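Local coordinates for protein leukotriene A-4 hydrolase (Saccharomyces cerevisiae, PDB 2XQ0) that removes N-terminal residues from peptides, preferring di- and tripeptides, as a zinc-dependent M1 aminopeptidase, and has low epoxide hydrolase activity in vitro, at residues A300-A304 against L330-I335; I254-W259 against S306-L311. Numbering follows the deposited sequence.

Contact 1: residues A300-A304 against L330-I335; sequences AHELA and LERRII. With ZN (zinc ion), chain C; BES (2-(3-amino-2-hydroxy-4-phenyl-butyrylamino)-4-methyl-pentanoic acid), chain B.
Both segments are alpha-helical, 300-304 within helix 297-311 and 330-335 within helix 321-339. Their axes come within 8.7 Å at a signed crossing angle of 123°, so the two segments run obliquely antiparallel. The CA atoms of His301 and Glu331 mark the register, 5.1 Å apart. The small Ala300 and Ala304, one turn apart, point at the other helix and allow close packing. Ala304 CB meets Leu330 CB at 3.8 Å. Ala300 CB lies 4.3 Å from Ile334 CG2, and Ile334 CD1 is 4.4 Å from Ala304 CB. Glu331 is extended (chi1 and chi2 t) and accepts a hydrogen bond at OE1 from His301 ND1, 2.7 Å and nearly linear. The bond is consistent with Glu331 holding the imidazole (chi1 t), whose NE2 binds the catalytic zinc at 2.2 Å. His301, Glu302 and His305 belong to the HExxH motif; its two histidines bind zinc, and Glu324 is the third protein ligand. Bestatin adds O2 and O3, each 2.4 Å from zinc. Glu302, the proton acceptor, makes no contact with 330-335 and brings OE2 to 3.2 Å from bestatin O2. Helix 243-253 covers Leu303 and Ile334 through Phe246, while helix 341-360 packs on Ile335 through Ser347.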
ATOM      1  N   ALA A 300      -4.403   1.766 -10.900  1.00 22.64           N
ATOM      2  CA  ALA A 300      -5.707   1.112 -10.790  1.00 22.11           C
ATOM      3  C   ALA A 300      -5.956   0.656  -9.355  1.00 23.14           C
ATOM      4  O   ALA A 300      -7.087   0.681  -8.872  1.00 23.05           O
ATOM      5  CB  ALA A 300      -5.793  -0.053 -11.737  1.00 27.97           C
ATOM      6  N   HIS A 301      -4.894   0.217  -8.682  1.00 17.82           N
ATOM      7  CA  HIS A 301      -4.973  -0.158  -7.274  1.00 24.20           C
ATOM      8  C   HIS A 301      -5.379   1.011  -6.379  1.00 20.61           C
ATOM      9  O   HIS A 301      -6.381   0.943  -5.701  1.00 19.08           O
ATOM     10  CB  HIS A 301      -3.653  -0.762  -6.784  1.00 26.63           C
ATOM     11  CG  HIS A 301      -3.751  -1.340  -5.404  1.00 27.79           C
ATOM     12  ND1 HIS A 301      -4.103  -2.650  -5.171  1.00 25.06           N
ATOM     13  CD2 HIS A 301      -3.598  -0.768  -4.186  1.00 26.56           C
ATOM     14  CE1 HIS A 301      -4.147  -2.868  -3.864  1.00 25.87           C
ATOM     15  NE2 HIS A 301      -3.848  -1.739  -3.247  1.00 21.75           N
ATOM     16  N   GLU A 302      -4.598   2.086  -6.371  1.00 15.39           N
ATOM     17  CA  GLU A 302      -4.919   3.231  -5.524  1.00 14.39           C
ATOM     18  C   GLU A 302      -6.278   3.808  -5.903  1.00 13.47           C
ATOM     19  O   GLU A 302      -7.013   4.295  -5.052  1.00 23.30           O
ATOM     20  CB  GLU A 302      -3.879   4.338  -5.673  1.00 23.01           C
ATOM     21  CG  GLU A 302      -2.428   3.883  -5.547  1.00 37.62           C
ATOM     22  CD  GLU A 302      -2.147   3.195  -4.241  1.00 50.85           C
ATOM     23  OE1 GLU A 302      -1.131   2.470  -4.167  1.00 53.74           O
ATOM     24  OE2 GLU A 302      -2.947   3.362  -3.291  1.00 56.97           O
ATOM     25  N   LEU A 303      -6.608   3.769  -7.189  1.00 20.72           N
ATOM     26  CA  LEU A 303      -7.904   4.272  -7.627  1.00 18.03           C
ATOM     27  C   LEU A 303      -9.049   3.448  -7.043  1.00 19.54           C
ATOM     28  O   LEU A 303     -10.060   4.001  -6.641  1.00 18.30           O
ATOM     29  CB  LEU A 303      -8.004   4.201  -9.143  1.00 25.93           C
ATOM     30  CG  LEU A 303      -9.405   4.450  -9.711  1.00 26.47           C
ATOM     31  CD1 LEU A 303      -9.837   5.878  -9.419  1.00 32.60           C
ATOM     32  CD2 LEU A 303      -9.386   4.190 -11.216  1.00 27.83           C
ATOM     33  N   ALA A 304      -8.921   2.124  -7.041  1.00 17.34           N
ATOM     34  CA  ALA A 304      -9.997   1.284  -6.504  1.00 21.08           C
ATOM     35  C   ALA A 304     -10.225   1.554  -5.011  1.00 15.82           C
ATOM     36  O   ALA A 304     -11.359   1.462  -4.515  1.00 19.84           O
ATOM     37  CB  ALA A 304      -9.723  -0.190  -6.761  1.00 21.13           C
ATOM     38  N   LEU A 330     -11.149  -5.449  -7.000  1.00 16.21           N
ATOM     39  CA  LEU A 330     -11.587  -4.373  -7.886  1.00 18.46           C
ATOM     40  C   LEU A 330     -10.540  -3.960  -8.937  1.00 18.38           C
ATOM     41  O   LEU A 330     -10.871  -3.788 -10.094  1.00 21.10           O
ATOM     42  CB  LEU A 330     -12.052  -3.159  -7.078  1.00 15.83           C
ATOM     43  CG  LEU A 330     -13.323  -3.427  -6.263  1.00 27.03           C
ATOM     44  CD1 LEU A 330     -13.612  -2.264  -5.296  1.00 28.02           C
ATOM     45  CD2 LEU A 330     -14.526  -3.710  -7.186  1.00 22.98           C
ATOM     46  N   GLU A 331      -9.288  -3.813  -8.516  1.00 17.18           N
ATOM     47  CA  GLU A 331      -8.157  -3.512  -9.393  1.00 17.71           C
ATOM     48  C   GLU A 331      -8.120  -4.490 -10.565  1.00 17.79           C
ATOM     49  O   GLU A 331      -8.012  -4.093 -11.724  1.00 17.52           O
ATOM     50  CB  GLU A 331      -6.858  -3.648  -8.585  1.00 27.36           C
ATOM     51  CG  GLU A 331      -5.545  -3.584  -9.375  1.00 27.81           C
ATOM     52  CD  GLU A 331      -4.340  -4.001  -8.518  1.00 41.89           C
ATOM     53  OE1 GLU A 331      -4.513  -4.312  -7.305  1.00 32.72           O
ATOM     54  OE2 GLU A 331      -3.213  -4.020  -9.064  1.00 43.22           O
ATOM     55  N   ARG A 332      -8.206  -5.780 -10.250  1.00 17.03           N
ATOM     56  CA  ARG A 332      -8.180  -6.817 -11.266  1.00 19.00           C
ATOM     57  C   ARG A 332      -9.433  -6.820 -12.153  1.00 19.64           C
ATOM     58  O   ARG A 332      -9.341  -7.159 -13.319  1.00 24.44           O
ATOM     59  CB  ARG A 332      -7.843  -8.179 -10.678  1.00 17.74           C
ATOM     60  CG  ARG A 332      -6.399  -8.212 -10.167  1.00 15.86           C
ATOM     61  CD  ARG A 332      -6.013  -9.517  -9.548  1.00 20.34           C
ATOM     62  NE  ARG A 332      -4.637  -9.421  -9.080  1.00 19.49           N
ATOM     63  CZ  ARG A 332      -4.137 -10.097  -8.053  1.00 21.07           C
ATOM     64  NH1 ARG A 332      -4.900 -10.940  -7.362  1.00 19.82           N
ATOM     65  NH2 ARG A 332      -2.877  -9.910  -7.706  1.00 19.54           N
ATOM     66  N   ARG A 333     -10.579  -6.401 -11.631  1.00 21.77           N
ATOM     67  CA  ARG A 333     -11.746  -6.174 -12.505  1.00 18.00           C
ATOM     68  C   ARG A 333     -11.483  -5.018 -13.512  1.00 18.28           C
ATOM     69  O   ARG A 333     -11.870  -5.086 -14.687  1.00 21.84           O
ATOM     70  CB  ARG A 333     -13.000  -5.891 -11.665  1.00 19.68           C
ATOM     71  CG  ARG A 333     -13.547  -7.106 -10.899  1.00 21.36           C
ATOM     72  CD  ARG A 333     -14.123  -8.194 -11.836  1.00 20.99           C
ATOM     73  NE  ARG A 333     -15.130  -7.623 -12.733  1.00 23.40           N
ATOM     74  CZ  ARG A 333     -16.400  -7.428 -12.392  1.00 29.40           C
ATOM     75  NH1 ARG A 333     -16.841  -7.774 -11.186  1.00 31.89           N
ATOM     76  NH2 ARG A 333     -17.231  -6.884 -13.259  1.00 25.42           N
ATOM     77  N   ILE A 334     -10.818  -3.958 -13.061  1.00 17.95           N
ATOM     78  CA  ILE A 334     -10.517  -2.827 -13.945  1.00 19.63           C
ATOM     79  C   ILE A 334      -9.617  -3.271 -15.092  1.00 22.41           C
ATOM     80  O   ILE A 334      -9.938  -3.063 -16.266  1.00 19.26           O
ATOM     81  CB  ILE A 334      -9.891  -1.647 -13.178  1.00 19.21           C
ATOM     82  CG1 ILE A 334     -10.945  -1.009 -12.263  1.00 24.66           C
ATOM     83  CG2 ILE A 334      -9.325  -0.606 -14.124  1.00 18.98           C
ATOM     84  CD1 ILE A 334     -10.342  -0.166 -11.132  1.00 24.68           C
ATOM     85  N   ILE A 335      -8.508  -3.927 -14.767  1.00 18.39           N
ATOM     86  CA  ILE A 335      -7.586  -4.334 -15.804  1.00 21.71           C
ATOM     87  C   ILE A 335      -8.205  -5.419 -16.680  1.00 21.40           C
ATOM     88  O   ILE A 335      -7.902  -5.523 -17.863  1.00 21.74           O
ATOM     89  CB  ILE A 335      -6.195  -4.796 -15.242  1.00 35.56           C
ATOM     90  CG1 ILE A 335      -6.240  -6.233 -14.742  1.00 33.77           C
ATOM     91  CG2 ILE A 335      -5.667  -3.819 -14.186  1.00 33.72           C
ATOM     92  CD1 ILE A 335      -4.942  -6.697 -14.070  1.00 32.75           C
TER
HETATM   93 ZN    ZN C1672      -3.917  -0.967  -1.181  1.00 30.57          ZN
HETATM   94  N2  BES B 901      -1.770   1.975   1.496  1.00 46.76           N
HETATM   95  C1  BES B 901      -1.303   0.732   0.918  1.00 45.88           C
HETATM   96  C6  BES B 901       0.135   0.453   1.361  1.00 46.67           C
HETATM   97  C7  BES B 901       0.189   0.257   2.860  1.00 48.03           C
HETATM   98  C8  BES B 901      -0.738  -0.574   3.480  1.00 45.10           C
HETATM   99  C12 BES B 901       1.148   0.919   3.620  1.00 51.51           C
HETATM  100  C9  BES B 901      -0.697  -0.752   4.858  1.00 44.27           C
HETATM  101  C11 BES B 901       1.187   0.741   5.000  1.00 49.59           C
HETATM  102  C10 BES B 901       0.265  -0.096   5.620  1.00 44.60           C
HETATM  103  C2  BES B 901      -1.383   0.769  -0.614  1.00 44.93           C
HETATM  104  O2  BES B 901      -2.688   1.047  -1.140  1.00 32.40           O
HETATM  105  C3  BES B 901      -0.920  -0.560  -1.108  1.00 47.59           C
HETATM  106  O3  BES B 901      -1.612  -1.573  -0.981  1.00 38.26           O
HETATM  107  N1  BES B 901       0.290  -0.460  -1.644  1.00 55.01           N
HETATM  108  C4  BES B 901       1.100  -1.505  -2.234  1.00 58.17           C
HETATM  109  C13 BES B 901       0.828  -1.361  -3.726  1.00 51.78           C
HETATM  110  C14 BES B 901       0.391  -2.666  -4.377  1.00 54.64           C
HETATM  111  C15 BES B 901      -0.360  -2.380  -5.673  1.00 48.21           C
HETATM  112  C16 BES B 901      -0.450  -3.523  -3.434  1.00 59.03           C
HETATM  113  C5  BES B 901       2.531  -1.140  -1.961  1.00 58.04           C
HETATM  114  O1  BES B 901       3.391  -2.048  -1.913  1.00 58.99           O
HETATM  115  O4  BES B 901       2.810   0.073  -1.784  1.00 49.54           O

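Contact 2: residues I254-W259 against S306-L311; sequences IFEYEW and SWSGNL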
ATOM      1  N   ILE A 254     -18.572  -0.180 -10.625  1.00 30.59           N
ATOM      2  CA  ILE A 254     -19.197   0.181  -9.351  1.00 24.40           C
ATOM      3  C   ILE A 254     -20.226   1.288  -9.571  1.00 30.67           C
ATOM      4  O   ILE A 254     -21.324   1.026 -10.047  1.00 29.20           O
ATOM      5  CB  ILE A 254     -18.135   0.579  -8.319  1.00 24.28           C
ATOM      6  CG1 ILE A 254     -16.946  -0.380  -8.413  1.00 28.42           C
ATOM      7  CG2 ILE A 254     -18.709   0.572  -6.890  1.00 24.20           C
ATOM      8  CD1 ILE A 254     -15.784  -0.003  -7.492  1.00 33.83           C
ATOM      9  N   PHE A 255     -19.878   2.520  -9.226  1.00 26.53           N
ATOM     10  CA  PHE A 255     -20.731   3.661  -9.542  1.00 30.26           C
ATOM     11  C   PHE A 255     -19.910   4.953  -9.532  1.00 24.63           C
ATOM     12  O   PHE A 255     -18.730   4.924  -9.238  1.00 24.56           O
ATOM     13  CB  PHE A 255     -21.937   3.746  -8.594  1.00 32.29           C
ATOM     14  CG  PHE A 255     -21.587   3.643  -7.140  1.00 29.37           C
ATOM     15  CD1 PHE A 255     -22.077   2.593  -6.361  1.00 27.88           C
ATOM     16  CD2 PHE A 255     -20.802   4.610  -6.530  1.00 27.76           C
ATOM     17  CE1 PHE A 255     -21.769   2.503  -5.008  1.00 28.40           C
ATOM     18  CE2 PHE A 255     -20.485   4.520  -5.171  1.00 35.15           C
ATOM     19  CZ  PHE A 255     -20.969   3.463  -4.413  1.00 32.88           C
ATOM     20  N   GLU A 256     -20.550   6.076  -9.835  1.00 28.85           N
ATOM     21  CA  GLU A 256     -19.847   7.345  -9.988  1.00 37.87           C
ATOM     22  C   GLU A 256     -18.839   7.600  -8.874  1.00 34.80           C
ATOM     23  O   GLU A 256     -19.085   7.298  -7.703  1.00 31.43           O
ATOM     24  CB  GLU A 256     -20.827   8.520 -10.078  1.00 46.47           C
ATOM     25  CG  GLU A 256     -20.179   9.814 -10.546  1.00 59.76           C
ATOM     26  CD  GLU A 256     -21.015  11.059 -10.253  1.00 72.96           C
ATOM     27  OE1 GLU A 256     -21.599  11.152  -9.149  1.00 71.38           O
ATOM     28  OE2 GLU A 256     -21.065  11.956 -11.128  1.00 76.89           O
ATOM     29  N   TYR A 257     -17.702   8.153  -9.267  1.00 19.43           N
ATOM     30  CA  TYR A 257     -16.626   8.497  -8.337  1.00 27.06           C
ATOM     31  C   TYR A 257     -17.070   9.802  -7.699  1.00 25.38           C
ATOM     32  O   TYR A 257     -17.355  10.755  -8.398  1.00 29.81           O
ATOM     33  CB  TYR A 257     -15.344   8.686  -9.156  1.00 26.58           C
ATOM     34  CG  TYR A 257     -14.126   9.244  -8.445  1.00 23.99           C
ATOM     35  CD1 TYR A 257     -13.281   8.414  -7.714  1.00 21.97           C
ATOM     36  CD2 TYR A 257     -13.788  10.593  -8.562  1.00 24.82           C
ATOM     37  CE1 TYR A 257     -12.135   8.922  -7.084  1.00 25.70           C
ATOM     38  CE2 TYR A 257     -12.653  11.111  -7.937  1.00 24.30           C
ATOM     39  CZ  TYR A 257     -11.830  10.270  -7.209  1.00 22.35           C
ATOM     40  OH  TYR A 257     -10.696  10.780  -6.605  1.00 22.66           O
ATOM     41  N   GLU A 258     -17.149   9.861  -6.378  1.00 35.39           N
ATOM     42  CA  GLU A 258     -17.767  11.036  -5.761  1.00 31.06           C
ATOM     43  C   GLU A 258     -16.791  11.999  -5.067  1.00 34.50           C
ATOM     44  O   GLU A 258     -17.220  12.953  -4.426  1.00 37.72           O
ATOM     45  CB  GLU A 258     -18.866  10.604  -4.788  1.00 33.39           C
ATOM     46  CG  GLU A 258     -18.340   9.934  -3.538  1.00 41.73           C
ATOM     47  CD  GLU A 258     -19.426   9.184  -2.779  1.00 45.02           C
ATOM     48  OE1 GLU A 258     -19.680   8.006  -3.122  1.00 40.45           O
ATOM     49  OE2 GLU A 258     -20.026   9.766  -1.843  1.00 39.37           O
ATOM     50  N   TRP A 259     -15.491  11.767  -5.220  1.00 25.32           N
ATOM     51  CA  TRP A 259     -14.478  12.589  -4.550  1.00 25.95           C
ATOM     52  C   TRP A 259     -14.051  13.852  -5.323  1.00 25.98           C
ATOM     53  O   TRP A 259     -13.218  14.620  -4.848  1.00 29.39           O
ATOM     54  CB  TRP A 259     -13.245  11.738  -4.225  1.00 20.17           C
ATOM     55  CG  TRP A 259     -13.572  10.523  -3.383  1.00 28.42           C
ATOM     56  CD1 TRP A 259     -14.087   9.333  -3.825  1.00 27.22           C
ATOM     57  CD2 TRP A 259     -13.402  10.382  -1.964  1.00 24.13           C
ATOM     58  NE1 TRP A 259     -14.255   8.470  -2.769  1.00 23.26           N
ATOM     59  CE2 TRP A 259     -13.838   9.087  -1.617  1.00 24.56           C
ATOM     60  CE3 TRP A 259     -12.937  11.230  -0.952  1.00 24.62           C
ATOM     61  CZ2 TRP A 259     -13.818   8.622  -0.306  1.00 19.55           C
ATOM     62  CZ3 TRP A 259     -12.901  10.756   0.359  1.00 19.51           C
ATOM     63  CH2 TRP A 259     -13.344   9.476   0.671  1.00 18.52           C
ATOM     64  N   SER A 306     -10.511   4.224  -3.673  1.00 14.59           N
ATOM     65  CA  SER A 306     -11.489   5.315  -3.546  1.00 13.20           C
ATOM     66  C   SER A 306     -12.795   4.736  -3.028  1.00 22.46           C
ATOM     67  O   SER A 306     -13.459   5.336  -2.183  1.00 36.02           O
ATOM     68  CB  SER A 306     -11.709   6.028  -4.882  1.00 15.40           C
ATOM     69  OG  SER A 306     -10.505   6.626  -5.304  1.00 30.36           O
ATOM     70  N   TRP A 307     -13.143   3.548  -3.512  1.00 18.57           N
ATOM     71  CA  TRP A 307     -14.299   2.813  -2.989  1.00 17.07           C
ATOM     72  C   TRP A 307     -13.974   1.928  -1.772  1.00 22.30           C
ATOM     73  O   TRP A 307     -14.543   2.111  -0.692  1.00 27.44           O
ATOM     74  CB  TRP A 307     -14.955   1.989  -4.106  1.00 21.52           C
ATOM     75  CG  TRP A 307     -15.602   2.830  -5.172  1.00 22.83           C
ATOM     76  CD1 TRP A 307     -16.914   3.230  -5.217  1.00 27.49           C
ATOM     77  CD2 TRP A 307     -14.981   3.371  -6.346  1.00 23.98           C
ATOM     78  NE1 TRP A 307     -17.138   3.994  -6.332  1.00 25.20           N
ATOM     79  CE2 TRP A 307     -15.973   4.094  -7.049  1.00 22.85           C
ATOM     80  CE3 TRP A 307     -13.681   3.327  -6.867  1.00 19.24           C
ATOM     81  CZ2 TRP A 307     -15.712   4.752  -8.242  1.00 24.71           C
ATOM     82  CZ3 TRP A 307     -13.422   3.985  -8.062  1.00 27.42           C
ATOM     83  CH2 TRP A 307     -14.438   4.694  -8.734  1.00 24.02           C
ATOM     84  N   SER A 308     -13.058   0.974  -1.941  1.00 19.93           N
ATOM     85  CA  SER A 308     -12.777  -0.004  -0.903  1.00 21.79           C
ATOM     86  C   SER A 308     -11.620   0.457  -0.057  1.00 19.96           C
ATOM     87  O   SER A 308     -10.472   0.225  -0.382  1.00 21.36           O
ATOM     88  CB  SER A 308     -12.438  -1.362  -1.517  1.00 24.37           C
ATOM     89  OG  SER A 308     -11.500  -1.187  -2.562  1.00 29.99           O
ATOM     90  N   GLY A 309     -11.947   1.113   1.043  1.00 27.30           N
ATOM     91  CA  GLY A 309     -10.937   1.663   1.922  1.00 24.28           C
ATOM     92  C   GLY A 309     -11.338   3.065   2.288  1.00 27.32           C
ATOM     93  O   GLY A 309     -11.498   3.374   3.462  1.00 24.79           O
ATOM     94  N   ASN A 310     -11.532   3.903   1.274  1.00 22.77           N
ATOM     95  CA  ASN A 310     -11.787   5.321   1.500  1.00 19.26           C
ATOM     96  C   ASN A 310     -13.248   5.629   1.777  1.00 23.79           C
ATOM     97  O   ASN A 310     -13.572   6.276   2.772  1.00 28.28           O
ATOM     98  CB  ASN A 310     -11.249   6.147   0.334  1.00 17.02           C
ATOM     99  CG  ASN A 310      -9.733   5.998   0.174  1.00 24.65           C
ATOM    100  OD1 ASN A 310      -9.096   5.203   0.866  1.00 22.09           O
ATOM    101  ND2 ASN A 310      -9.163   6.757  -0.743  1.00 18.12           N
ATOM    102  N   LEU A 311     -14.122   5.118   0.917  1.00 19.18           N
ATOM    103  CA  LEU A 311     -15.556   5.302   1.052  1.00 20.96           C
ATOM    104  C   LEU A 311     -16.119   4.335   2.093  1.00 24.53           C
ATOM    105  O   LEU A 311     -16.918   4.714   2.965  1.00 20.18           O
ATOM    106  CB  LEU A 311     -16.226   5.081  -0.315  1.00 16.06           C
ATOM    107  CG  LEU A 311     -17.702   5.469  -0.369  1.00 22.85           C
ATOM    108  CD1 LEU A 311     -17.863   6.942  -0.001  1.00 24.80           C
ATOM    109  CD2 LEU A 311     -18.305   5.178  -1.749  1.00 26.84           C
TER
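This is a largely buried aromatic contact between the loop after helix 243-253 and the C-terminal end of helix 297-311. Trp307 is its centre. Its indole lies among Ile254, Phe255 and Tyr257. Ile254 CD1 sits over the five-membered ring, 3.8 Å from its centroid, in a CH-pi contact. Two offset edge-to-face pairs complete the cluster. The indole edge points to the face of Phe255 (centroids 5.2 Å apart, planes at 69°). The edge of Tyr257 in turn points to the face of the six-membered ring of Trp307 (6.0 Å, 63°). Ser306 and Trp307 directly follow the HExxH motif of this M1 peptidase, so the loop packs on the continuation of the zinc-binding helix. That helix is irregular here. It has a wider pi-type turn, with a weak hydrogen bond from Leu311 N to Ser306 O of 3.2 Å. Gly309 has a positive phi of 134°, where a CB would collide with the preceding carbonyl. The same Ser306 O accepts a weak hydrogen bond from Trp259 NE1 at 3.3 Å. Trp259 CZ2 also lies 3.6 Å from Asn310 CB. Asn310 ND2 is hydrogen-bonded to the backbone oxygen of Glu277, a substrate-binding residue. Leu311 CD2 reaches Phe255 CE2 at 4.1 Å and Glu258 OE1 at 3.4 Å. Helix 407-420 closes over Phe255 and Trp307 through Phe418.

Overall arrangement
Both contacts lie in the peptidase M1 domain and share helix 297-311. Contact 1 uses its N-terminal half and contact 2 its C-terminal end. Their centres are 11 Å apart. Along the chain the order is 254-259, 300-304, 306-311, 330-335, so the segments alternate and the two chain connections interleave. The contacts also touch: Leu330 CD1 of contact 1 lies 3.6 Å from Ser308 OG and 3.8 Å from Ile254 CD1 of contact 2. The zinc-binding helix is thus packed against helix 321-339, which carries the third protein zinc ligand, and against the loop after helix 243-253. Contact 1 holds the zinc ligand His301 and the proton acceptor Glu302, whereas contact 2 is packing beside the site.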